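Local coordinates for proto-oncogene tyrosine-protein kinase receptor Ret (Danio rerio, PDB 7AMK) that phosphorylates protein tyrosines as a calcium-binding cell-surface receptor that assembles outside the cell with the ligand GDNF and its co-receptor GFR alpha 1, at residues Q323-T328 against V357-V362; Y337-T342 against G349-H354; D400-L405 against Q459-K464. The protein carries 4 engineered substitutions. All coordinates share one frame; numbering follows the deposited sequence.

Contact 1. Residues Q323-T328 against V357-V362. With NAG (2-acetamido-2-deoxy-beta-D-glucopyranose), chain D.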
loop_
_atom_site.group_PDB
_atom_site.type_symbol
_atom_site.label_atom_id
_atom_site.label_comp_id
_atom_site.label_asym_id
_atom_site.label_seq_id
_atom_site.Cartn_x
_atom_site.Cartn_y
_atom_site.Cartn_z
ATOM N N GLN A 323 -2.276 -14.694 -6.274
ATOM C CA GLN A 323 -3.725 -14.725 -6.376
ATOM C C GLN A 323 -4.322 -14.829 -4.981
ATOM O O GLN A 323 -3.652 -15.239 -4.029
ATOM C CB GLN A 323 -4.192 -15.898 -7.241
ATOM C CG GLN A 323 -3.508 -17.201 -6.886
ATOM C CD GLN A 323 -3.640 -18.233 -7.979
ATOM O OE1 GLN A 323 -4.531 -18.143 -8.822
ATOM N NE2 GLN A 323 -2.746 -19.217 -7.980
ATOM N N ASN A 324 -5.602 -14.458 -4.877
ATOM C CA ASN A 324 -6.323 -14.556 -3.610
ATOM C C ASN A 324 -6.295 -15.986 -3.087
ATOM O O ASN A 324 -6.839 -16.893 -3.722
ATOM C CB ASN A 324 -7.768 -14.091 -3.788
ATOM C CG ASN A 324 -7.859 -12.727 -4.449
ATOM O OD1 ASN A 324 -6.895 -11.952 -4.449
ATOM N ND2 ASN A 324 -9.016 -12.431 -5.023
ATOM N N LEU A 325 -5.669 -16.184 -1.923
ATOM C CA LEU A 325 -5.553 -17.515 -1.339
ATOM C C LEU A 325 -6.855 -17.921 -0.669
ATOM O O LEU A 325 -7.436 -17.153 0.108
ATOM C CB LEU A 325 -4.416 -17.573 -0.326
ATOM C CG LEU A 325 -3.145 -18.227 -0.861
ATOM C CD1 LEU A 325 -2.629 -19.277 0.116
ATOM C CD2 LEU A 325 -3.387 -18.824 -2.248
ATOM N N SER A 326 -7.309 -19.137 -0.971
ATOM C CA SER A 326 -8.535 -19.638 -0.378
ATOM C C SER A 326 -8.465 -19.514 1.138
ATOM O O SER A 326 -7.410 -19.707 1.747
ATOM C CB SER A 326 -8.759 -21.092 -0.787
ATOM O OG SER A 326 -9.802 -21.665 -0.027
ATOM N N VAL A 327 -9.592 -19.162 1.748
ATOM C CA VAL A 327 -9.613 -19.033 3.195
ATOM C C VAL A 327 -9.444 -20.362 3.910
ATOM O O VAL A 327 -9.203 -20.361 5.122
ATOM C CB VAL A 327 -10.914 -18.346 3.637
ATOM C CG1 VAL A 327 -11.000 -16.981 3.007
ATOM C CG2 VAL A 327 -12.121 -19.204 3.266
ATOM N N THR A 328 -9.540 -21.492 3.201
ATOM C CA THR A 328 -9.361 -22.789 3.840
ATOM C C THR A 328 -7.904 -23.233 3.897
ATOM O O THR A 328 -7.591 -24.156 4.656
ATOM C CB THR A 328 -10.212 -23.873 3.140
ATOM O OG1 THR A 328 -9.755 -24.088 1.803
ATOM C CG2 THR A 328 -11.678 -23.470 3.102
ATOM N N VAL A 357 6.946 -18.221 6.629
ATOM C CA VAL A 357 5.564 -17.900 6.281
ATOM C C VAL A 357 4.604 -18.746 7.108
ATOM O O VAL A 357 4.692 -19.982 7.115
ATOM C CB VAL A 357 5.307 -18.111 4.779
ATOM C CG1 VAL A 357 3.844 -17.774 4.441
ATOM C CG2 VAL A 357 6.296 -17.297 3.942
ATOM N N THR A 358 3.670 -18.079 7.777
ATOM C CA THR A 358 2.532 -18.726 8.424
ATOM C C THR A 358 1.267 -18.306 7.689
ATOM O O THR A 358 0.960 -17.113 7.618
ATOM C CB THR A 358 2.443 -18.339 9.904
ATOM O OG1 THR A 358 3.486 -18.995 10.632
ATOM C CG2 THR A 358 1.094 -18.748 10.488
ATOM N N VAL A 359 0.544 -19.275 7.133
ATOM C CA VAL A 359 -0.747 -19.025 6.501
ATOM C C VAL A 359 -1.813 -19.691 7.361
ATOM O O VAL A 359 -1.923 -20.923 7.397
ATOM C CB VAL A 359 -0.795 -19.535 5.056
ATOM C CG1 VAL A 359 -2.167 -19.238 4.423
ATOM C CG2 VAL A 359 0.349 -18.926 4.235
ATOM N N LEU A 360 -2.604 -18.870 8.072
ATOM C CA LEU A 360 -3.699 -19.431 8.853
ATOM C C LEU A 360 -4.968 -19.464 8.016
ATOM O O LEU A 360 -5.134 -18.655 7.100
ATOM C CB LEU A 360 -3.953 -18.599 10.099
ATOM C CG LEU A 360 -2.727 -18.172 10.895
ATOM C CD1 LEU A 360 -3.080 -16.975 11.744
ATOM C CD2 LEU A 360 -2.253 -19.304 11.772
ATOM N N PRO A 361 -5.858 -20.399 8.318
ATOM C CA PRO A 361 -7.178 -20.396 7.692
ATOM C C PRO A 361 -8.071 -19.322 8.284
ATOM O O PRO A 361 -7.903 -18.891 9.428
ATOM C CB PRO A 361 -7.720 -21.790 8.026
ATOM C CG PRO A 361 -7.101 -22.088 9.346
ATOM C CD PRO A 361 -5.715 -21.509 9.279
ATOM N N VAL A 362 -9.045 -18.897 7.493
ATOM C CA VAL A 362 -9.981 -17.877 7.945
ATOM C C VAL A 362 -11.368 -18.515 8.037
ATOM O O VAL A 362 -11.964 -18.869 7.002
ATOM C CB VAL A 362 -9.970 -16.655 7.019
ATOM C CG1 VAL A 362 -11.106 -15.726 7.358
ATOM C CG2 VAL A 362 -8.608 -15.937 7.155
HETATM C C1 NAG D . -9.272 -11.177 -5.685
HETATM C C2 NAG D . -10.270 -11.386 -6.825
HETATM C C3 NAG D . -10.653 -10.049 -7.457
HETATM C C4 NAG D . -11.149 -9.072 -6.396
HETATM C C5 NAG D . -10.121 -8.948 -5.272
HETATM C C6 NAG D . -10.607 -8.107 -4.113
HETATM C C7 NAG D . -8.952 -11.941 -8.839
HETATM C C8 NAG D . -8.516 -13.041 -9.759
HETATM N N2 NAG D . -9.745 -12.307 -7.825
HETATM O O3 NAG D . -11.665 -10.275 -8.431
HETATM O O4 NAG D . -11.357 -7.784 -6.970
HETATM O O5 NAG D . -9.814 -10.243 -4.735
HETATM O O6 NAG D . -11.434 -8.861 -3.237
HETATM O O7 NAG D . -8.602 -10.777 -9.007
#
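Val-327 and Val-362 lean on each other at their branch points, CB of Val-327 lying 3.9 Å from CB of Val-362, and the two side chains cross obliquely. In Val-327 CG1 is anti to the carbonyl carbon (chi1 -60°), which puts CG2 between the backbone N and the carbonyl carbon, where it faces Val-362 O at 3.8 Å. The same two residues are joined by a backbone bond: Val-362 N donates to Val-327 O at 2.8 Å, nearly straight at 166° and in the carbonyl plane. Pro-361, with no N-H of its own to satisfy, sets CB 3.6 Å from the same Val-327 O. Further along, Leu-325 reaches with CD1 to Val-359 CG1 at 4.3 Å, a looser contact that its packing on Trp-289 helps to bury. Arg-250 ties the two segments together through Leu-360 O and, weakly, Leu-325 O.

Ser-326 shapes the loop by an ST turn. Its OG accepts from Thr-328 N at 3.2 Å and also from Thr-328 OG1 at 3.0 Å, so a small hydroxyl residue suits the bend. Ser-326 is also the third residue of an Asn-Leu-Ser sequon: Asn-324 ND2 is covalently joined to C1 of the sugar, while its OD1 accepts from Glu-252 N, which should restrain the amide. Val-327 also touches Ile-399 and Val-362 touches Phe-396, so small branched hydrocarbons here face the next domain. The arrangement is that of a junction between successive cadherin-like domains, the loop after strand 312-321 packed against the chain that runs on from strand 350-359 toward strand 371-375.

Contact 2. Residues Y337-T342 against G349-H354. With CA (calcium ion), chain N; NAG (2-acetamido-2-deoxy-beta-D-glucopyranose), chain E.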
loop_
_atom_site.group_PDB
_atom_site.type_symbol
_atom_site.label_atom_id
_atom_site.label_comp_id
_atom_site.label_asym_id
_atom_site.label_seq_id
_atom_site.Cartn_x
_atom_site.Cartn_y
_atom_site.Cartn_z
ATOM N N TYR A 337 15.366 -17.929 -0.580
ATOM C CA TYR A 337 15.528 -17.136 -1.799
ATOM C C TYR A 337 17.001 -16.764 -1.939
ATOM O O TYR A 337 17.511 -15.946 -1.170
ATOM C CB TYR A 337 14.635 -15.893 -1.775
ATOM C CG TYR A 337 14.529 -15.212 -3.119
ATOM C CD1 TYR A 337 13.697 -15.720 -4.104
ATOM C CD2 TYR A 337 15.263 -14.062 -3.406
ATOM C CE1 TYR A 337 13.597 -15.112 -5.334
ATOM C CE2 TYR A 337 15.171 -13.449 -4.627
ATOM C CZ TYR A 337 14.335 -13.981 -5.594
ATOM O OH TYR A 337 14.211 -13.382 -6.830
ATOM N N LEU A 338 17.682 -17.373 -2.912
ATOM C CA LEU A 338 19.105 -17.142 -3.143
ATOM C C LEU A 338 19.296 -15.909 -4.016
ATOM O O LEU A 338 18.822 -15.873 -5.159
ATOM C CB LEU A 338 19.749 -18.351 -3.812
ATOM C CG LEU A 338 21.232 -18.160 -4.084
ATOM C CD1 LEU A 338 22.007 -18.242 -2.784
ATOM C CD2 LEU A 338 21.700 -19.199 -5.056
ATOM N N VAL A 339 19.991 -14.909 -3.476
ATOM C CA VAL A 339 20.327 -13.684 -4.193
ATOM C C VAL A 339 21.784 -13.770 -4.632
ATOM O O VAL A 339 22.693 -13.861 -3.800
ATOM C CB VAL A 339 20.091 -12.440 -3.325
ATOM C CG1 VAL A 339 20.707 -11.234 -3.998
ATOM C CG2 VAL A 339 18.591 -12.206 -3.090
ATOM N N ASN A 340 22.024 -13.717 -5.936
ATOM C CA ASN A 340 23.351 -13.972 -6.493
ATOM C C ASN A 340 23.832 -12.734 -7.252
ATOM O O ASN A 340 23.209 -12.331 -8.236
ATOM C CB ASN A 340 23.282 -15.202 -7.395
ATOM C CG ASN A 340 24.619 -15.628 -7.953
ATOM O OD1 ASN A 340 25.599 -14.893 -7.925
ATOM N ND2 ASN A 340 24.652 -16.855 -8.477
ATOM N N ASP A 341 24.916 -12.117 -6.771
ATOM C CA ASP A 341 25.634 -11.067 -7.495
ATOM C C ASP A 341 26.455 -11.729 -8.594
ATOM O O ASP A 341 27.557 -12.224 -8.351
ATOM C CB ASP A 341 26.529 -10.277 -6.547
ATOM C CG ASP A 341 27.227 -9.080 -7.234
ATOM O OD1 ASP A 341 27.246 -8.987 -8.496
ATOM O OD2 ASP A 341 27.752 -8.228 -6.473
ATOM N N THR A 342 25.940 -11.696 -9.823
ATOM C CA THR A 342 26.444 -12.584 -10.870
ATOM C C THR A 342 27.877 -12.255 -11.269
ATOM O O THR A 342 28.688 -13.161 -11.478
ATOM C CB THR A 342 25.529 -12.505 -12.089
ATOM O OG1 THR A 342 25.396 -11.124 -12.473
ATOM C CG2 THR A 342 24.145 -13.091 -11.748
ATOM N N GLY A 349 29.710 -14.299 -3.607
ATOM C CA GLY A 349 28.887 -13.175 -3.980
ATOM C C GLY A 349 27.399 -13.434 -3.905
ATOM O O GLY A 349 26.645 -12.839 -4.677
ATOM N N THR A 350 26.951 -14.297 -2.990
ATOM C CA THR A 350 25.529 -14.589 -2.850
ATOM C C THR A 350 25.078 -14.402 -1.406
ATOM O O THR A 350 25.872 -14.524 -0.471
ATOM C CB THR A 350 25.187 -16.017 -3.310
ATOM O OG1 THR A 350 25.917 -16.961 -2.522
ATOM C CG2 THR A 350 25.543 -16.193 -4.765
ATOM N N VAL A 351 23.788 -14.097 -1.236
ATOM C CA VAL A 351 23.125 -14.079 0.065
ATOM C C VAL A 351 21.848 -14.907 -0.021
ATOM O O VAL A 351 21.075 -14.797 -0.984
ATOM C CB VAL A 351 22.783 -12.649 0.549
ATOM C CG1 VAL A 351 24.016 -11.796 0.640
ATOM C CG2 VAL A 351 21.780 -11.991 -0.389
ATOM N N LEU A 352 21.628 -15.730 0.995
ATOM C CA LEU A 352 20.433 -16.546 1.111
ATOM C C LEU A 352 19.417 -15.813 1.989
ATOM O O LEU A 352 19.711 -15.489 3.142
ATOM C CB LEU A 352 20.795 -17.914 1.694
ATOM C CG LEU A 352 19.681 -18.958 1.754
ATOM C CD1 LEU A 352 19.069 -19.173 0.390
ATOM C CD2 LEU A 352 20.216 -20.273 2.306
ATOM N N LEU A 353 18.236 -15.540 1.444
ATOM C CA LEU A 353 17.169 -14.898 2.200
ATOM C C LEU A 353 16.095 -15.915 2.564
ATOM O O LEU A 353 15.869 -16.883 1.834
ATOM C CB LEU A 353 16.534 -13.757 1.413
ATOM C CG LEU A 353 17.458 -12.602 1.043
ATOM C CD1 LEU A 353 16.694 -11.591 0.191
ATOM C CD2 LEU A 353 18.001 -11.988 2.316
ATOM N N HIS A 354 15.420 -15.669 3.689
ATOM C CA HIS A 354 14.441 -16.591 4.249
ATOM C C HIS A 354 13.155 -15.853 4.564
ATOM O O HIS A 354 13.169 -14.841 5.275
ATOM C CB HIS A 354 14.957 -17.264 5.530
ATOM C CG HIS A 354 16.250 -17.988 5.353
ATOM N ND1 HIS A 354 17.453 -17.484 5.799
ATOM C CD2 HIS A 354 16.532 -19.175 4.768
ATOM C CE1 HIS A 354 18.421 -18.334 5.505
ATOM N NE2 HIS A 354 17.890 -19.366 4.877
HETATM CA CA CA N . 28.438 -5.831 -6.058
HETATM C C1 NAG E . 25.806 -17.434 -9.094
HETATM C C2 NAG E . 25.809 -18.966 -9.066
HETATM C C3 NAG E . 27.029 -19.503 -9.817
HETATM C C4 NAG E . 27.168 -18.882 -11.201
HETATM C C5 NAG E . 27.058 -17.359 -11.128
HETATM C C6 NAG E . 27.024 -16.674 -12.481
HETATM C C7 NAG E . 24.843 -20.173 -7.140
HETATM C C8 NAG E . 23.690 -20.525 -8.037
HETATM N N2 NAG E . 25.821 -19.443 -7.691
HETATM O O3 NAG E . 26.948 -20.922 -9.914
HETATM O O4 NAG E . 28.479 -19.168 -11.673
HETATM O O5 NAG E . 25.858 -16.980 -10.444
HETATM O O6 NAG E . 26.706 -17.552 -13.552
HETATM O O7 NAG E . 24.887 -20.537 -5.967
#
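Val-339 runs alongside Val-351 with the same heading, and its CB is pressed against Val-351 CG2 at 3.4 Å, tighter than usual for carbons. In Val-351 CG1 is anti to the carbonyl carbon (chi1 -58°), and the other methyl, CG2, between that carbon and the backbone N, meets Val-339. On the same face Val-339 CG2 crosses to Leu-353 CD1 at 3.8 Å; these branched residues turn inward, onto Tyr-317 and Val-261 of the facing sheet.

The other face carries Leu-338, Asn-340, Thr-350 and Leu-352. Leu-338 CD1 passes Thr-350 CB at 3.9 Å, while Thr-350 CG2 rests on Asn-340 CG at 3.4 Å, a methyl against the amide that carries the sugar through ND2. Leu-338 CD2 meets the acetyl oxygen O7 of that sugar at 3.6 Å.

Five backbone hydrogen bonds zip the strands, ending with Asp-341 N to Gly-349 O at 2.8 Å. Just there Asp-341 OD2 binds calcium at 2.5 Å, with Asp-230, Asn-232, Asp-263, Asp-265 and Asn-277 completing the site; a carboxylate offers the cation a charged oxygen. The antiparallel beta hairpin belongs to a cadherin-like sandwich, and Asp-341, near the connecting loop, supplies one ligand of a cadherin-type calcium site.

Contact 3. Residues D400-L405 against Q459-K464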
loop_
_atom_site.group_PDB
_atom_site.type_symbol
_atom_site.label_atom_id
_atom_site.label_comp_id
_atom_site.label_asym_id
_atom_site.label_seq_id
_atom_site.Cartn_x
_atom_site.Cartn_y
_atom_site.Cartn_z
ATOM N N ASP A 400 -14.225 -12.601 -0.789
ATOM C CA ASP A 400 -15.522 -12.097 -1.218
ATOM C C ASP A 400 -16.637 -12.867 -0.516
ATOM O O ASP A 400 -16.790 -14.074 -0.722
ATOM C CB ASP A 400 -15.671 -12.203 -2.732
ATOM C CG ASP A 400 -16.988 -11.636 -3.227
ATOM O OD1 ASP A 400 -17.713 -11.006 -2.424
ATOM O OD2 ASP A 400 -17.301 -11.828 -4.421
ATOM N N VAL A 401 -17.407 -12.168 0.308
ATOM C CA VAL A 401 -18.567 -12.734 0.984
ATOM C C VAL A 401 -19.791 -11.933 0.569
ATOM O O VAL A 401 -19.767 -10.696 0.586
ATOM C CB VAL A 401 -18.392 -12.729 2.512
ATOM C CG1 VAL A 401 -19.703 -13.119 3.217
ATOM C CG2 VAL A 401 -17.243 -13.663 2.928
ATOM N N THR A 402 -20.843 -12.635 0.168
ATOM C CA THR A 402 -22.103 -12.024 -0.218
ATOM C C THR A 402 -23.174 -12.412 0.790
ATOM O O THR A 402 -23.192 -13.542 1.277
ATOM C CB THR A 402 -22.501 -12.478 -1.612
ATOM O OG1 THR A 402 -22.486 -13.908 -1.643
ATOM C CG2 THR A 402 -21.508 -11.945 -2.644
ATOM N N TYR A 403 -24.054 -11.474 1.107
ATOM C CA TYR A 403 -25.063 -11.657 2.140
ATOM C C TYR A 403 -26.456 -11.675 1.522
ATOM O O TYR A 403 -26.726 -10.977 0.539
ATOM C CB TYR A 403 -24.959 -10.550 3.197
ATOM C CG TYR A 403 -23.625 -10.521 3.917
ATOM C CD1 TYR A 403 -22.532 -9.868 3.371
ATOM C CD2 TYR A 403 -23.454 -11.177 5.135
ATOM C CE1 TYR A 403 -21.303 -9.852 4.018
ATOM C CE2 TYR A 403 -22.219 -11.174 5.789
ATOM C CZ TYR A 403 -21.153 -10.508 5.229
ATOM O OH TYR A 403 -19.939 -10.498 5.876
ATOM N N GLN A 404 -27.339 -12.491 2.100
ATOM C CA GLN A 404 -28.709 -12.603 1.629
ATOM C C GLN A 404 -29.655 -12.719 2.814
ATOM O O GLN A 404 -29.309 -13.285 3.854
ATOM C CB GLN A 404 -28.879 -13.806 0.699
ATOM C CG GLN A 404 -29.160 -13.410 -0.726
ATOM N N LEU A 405 -30.848 -12.159 2.656
ATOM C CA LEU A 405 -31.911 -12.320 3.637
ATOM C C LEU A 405 -32.892 -13.371 3.140
ATOM O O LEU A 405 -33.245 -13.389 1.958
ATOM C CB LEU A 405 -32.649 -11.004 3.900
ATOM C CG LEU A 405 -31.918 -9.962 4.745
ATOM C CD1 LEU A 405 -32.838 -8.805 5.062
ATOM C CD2 LEU A 405 -31.403 -10.603 6.018
ATOM N N GLN A 459 -22.142 -16.072 2.194
ATOM C CA GLN A 459 -21.559 -17.071 1.303
ATOM C C GLN A 459 -20.193 -16.570 0.847
ATOM O O GLN A 459 -20.099 -15.532 0.185
ATOM C CB GLN A 459 -22.479 -17.348 0.091
ATOM C CG GLN A 459 -21.847 -18.270 -0.974
ATOM C CD GLN A 459 -22.795 -18.682 -2.120
ATOM O OE1 GLN A 459 -24.013 -18.474 -2.065
ATOM N NE2 GLN A 459 -22.222 -19.276 -3.155
ATOM N N GLU A 460 -19.143 -17.306 1.208
ATOM C CA GLU A 460 -17.818 -17.073 0.648
ATOM C C GLU A 460 -17.791 -17.615 -0.779
ATOM O O GLU A 460 -18.314 -18.699 -1.046
ATOM C CB GLU A 460 -16.756 -17.750 1.524
ATOM C CG GLU A 460 -15.316 -17.303 1.271
ATOM C CD GLU A 460 -14.643 -18.064 0.137
ATOM O OE1 GLU A 460 -14.843 -19.295 0.035
ATOM O OE2 GLU A 460 -13.902 -17.431 -0.647
ATOM N N GLN A 461 -17.196 -16.856 -1.705
ATOM C CA GLN A 461 -17.396 -17.159 -3.125
ATOM C C GLN A 461 -16.466 -18.264 -3.622
ATOM O O GLN A 461 -16.914 -19.210 -4.276
ATOM C CB GLN A 461 -17.223 -15.894 -3.975
ATOM C CG GLN A 461 -18.398 -14.911 -3.897
ATOM C CD GLN A 461 -19.761 -15.600 -3.881
ATOM O OE1 GLN A 461 -20.307 -15.880 -2.817
ATOM N NE2 GLN A 461 -20.321 -15.857 -5.064
ATOM N N GLN A 462 -15.173 -18.172 -3.320
ATOM C CA GLN A 462 -14.225 -19.140 -3.863
ATOM C C GLN A 462 -14.580 -20.580 -3.481
ATOM O O GLN A 462 -14.507 -21.483 -4.322
ATOM C CB GLN A 462 -12.814 -18.801 -3.406
ATOM C CG GLN A 462 -11.812 -19.870 -3.768
ATOM C CD GLN A 462 -10.392 -19.363 -3.755
ATOM O OE1 GLN A 462 -10.139 -18.177 -3.517
ATOM N NE2 GLN A 462 -9.446 -20.263 -4.017
ATOM N N ASN A 463 -14.956 -20.824 -2.222
ATOM C CA ASN A 463 -15.237 -22.182 -1.768
ATOM C C ASN A 463 -16.716 -22.465 -1.540
ATOM O O ASN A 463 -17.073 -23.613 -1.254
ATOM C CB ASN A 463 -14.473 -22.487 -0.471
ATOM C CG ASN A 463 -12.989 -22.291 -0.619
ATOM O OD1 ASN A 463 -12.489 -21.173 -0.494
ATOM N ND2 ASN A 463 -12.269 -23.375 -0.889
ATOM N N LYS A 464 -17.579 -21.462 -1.641
ATOM C CA LYS A 464 -19.011 -21.652 -1.462
ATOM C C LYS A 464 -19.362 -22.032 -0.020
ATOM O O LYS A 464 -20.390 -22.670 0.229
ATOM C CB LYS A 464 -19.550 -22.696 -2.454
#
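Asp-400 and Gln-461 meet obliquely where strand 451-460 runs out beside the start of strand 401-407, the carboxylate of Asp-400 and the amide plane of Gln-461 turned 57° apart. The touch is made by the aliphatic part of the glutamine: its CG lies 3.3 Å from Asp-400 OD2. Gln-461 CG stands beside its own backbone N (chi1 -75°), and the chain then bends at chi2, carrying the amide toward Thr-402, whose side chain it crosses at about a right angle. Polar residues suit this exposed flank; the longer glutamine has the methylenes to pass the aspartate.

Thr-402 shares its face of the sheet with Gln-459. Its OG1 comes to 3.9 Å from Gln-459 CB, but the extended chain of Gln-459 leads its amide away from segment 400-405. On the other face the beta-branched Val-401, which is buried, sets CG2 4.1 Å from Glu-460 CA.

Backbone bonds fix the register. Thr-402 N donates to Gln-459 O at 3.0 Å, Gln-459 N returns a bond to Thr-402 O at 2.9 Å, and Gln-461 N reaches Asp-400 O at 3.0 Å, past the end of the strand.

The buried Glu-460 finds partners for its carboxylate within its own segment. Glu-460 CG is anti to the backbone N and the chain bends at chi2 (-85°); OE1 accepts from Asn-463 N at 2.7 Å on the syn side, and OE2 takes a weak bond from Gln-462 N. An acid here can thus receive two successive backbone N-H groups, which would probably stabilise its negative charge. The arrangement is an antiparallel pairing of an outer strand, 401-407, with strand 451-460 in a sheet of cadherin-like domain 4; the turn that Glu-460 braces leads on to strand 466-475, the next strand of the sheet.

Contacts 1 and 2 both draw on strand 350-359 and belong to cadherin-like domain 3, at its two ends: their centres are 27 Å apart. Contact 2 sits at the calcium-bound end, contact 1 at the end facing domain 4. Contact 3 lies across that boundary, its centre about 17 Å from that of contact 1, and the two touch directly. Ser-326 OG probably hydrogen-bonds with the amide end of Asn-463 in the turn of contact 3, and Gln-462 packs beside it. Contact 3 stays clear of contact 2, with centres about 42 Å apart and nearest atoms about 24 Å.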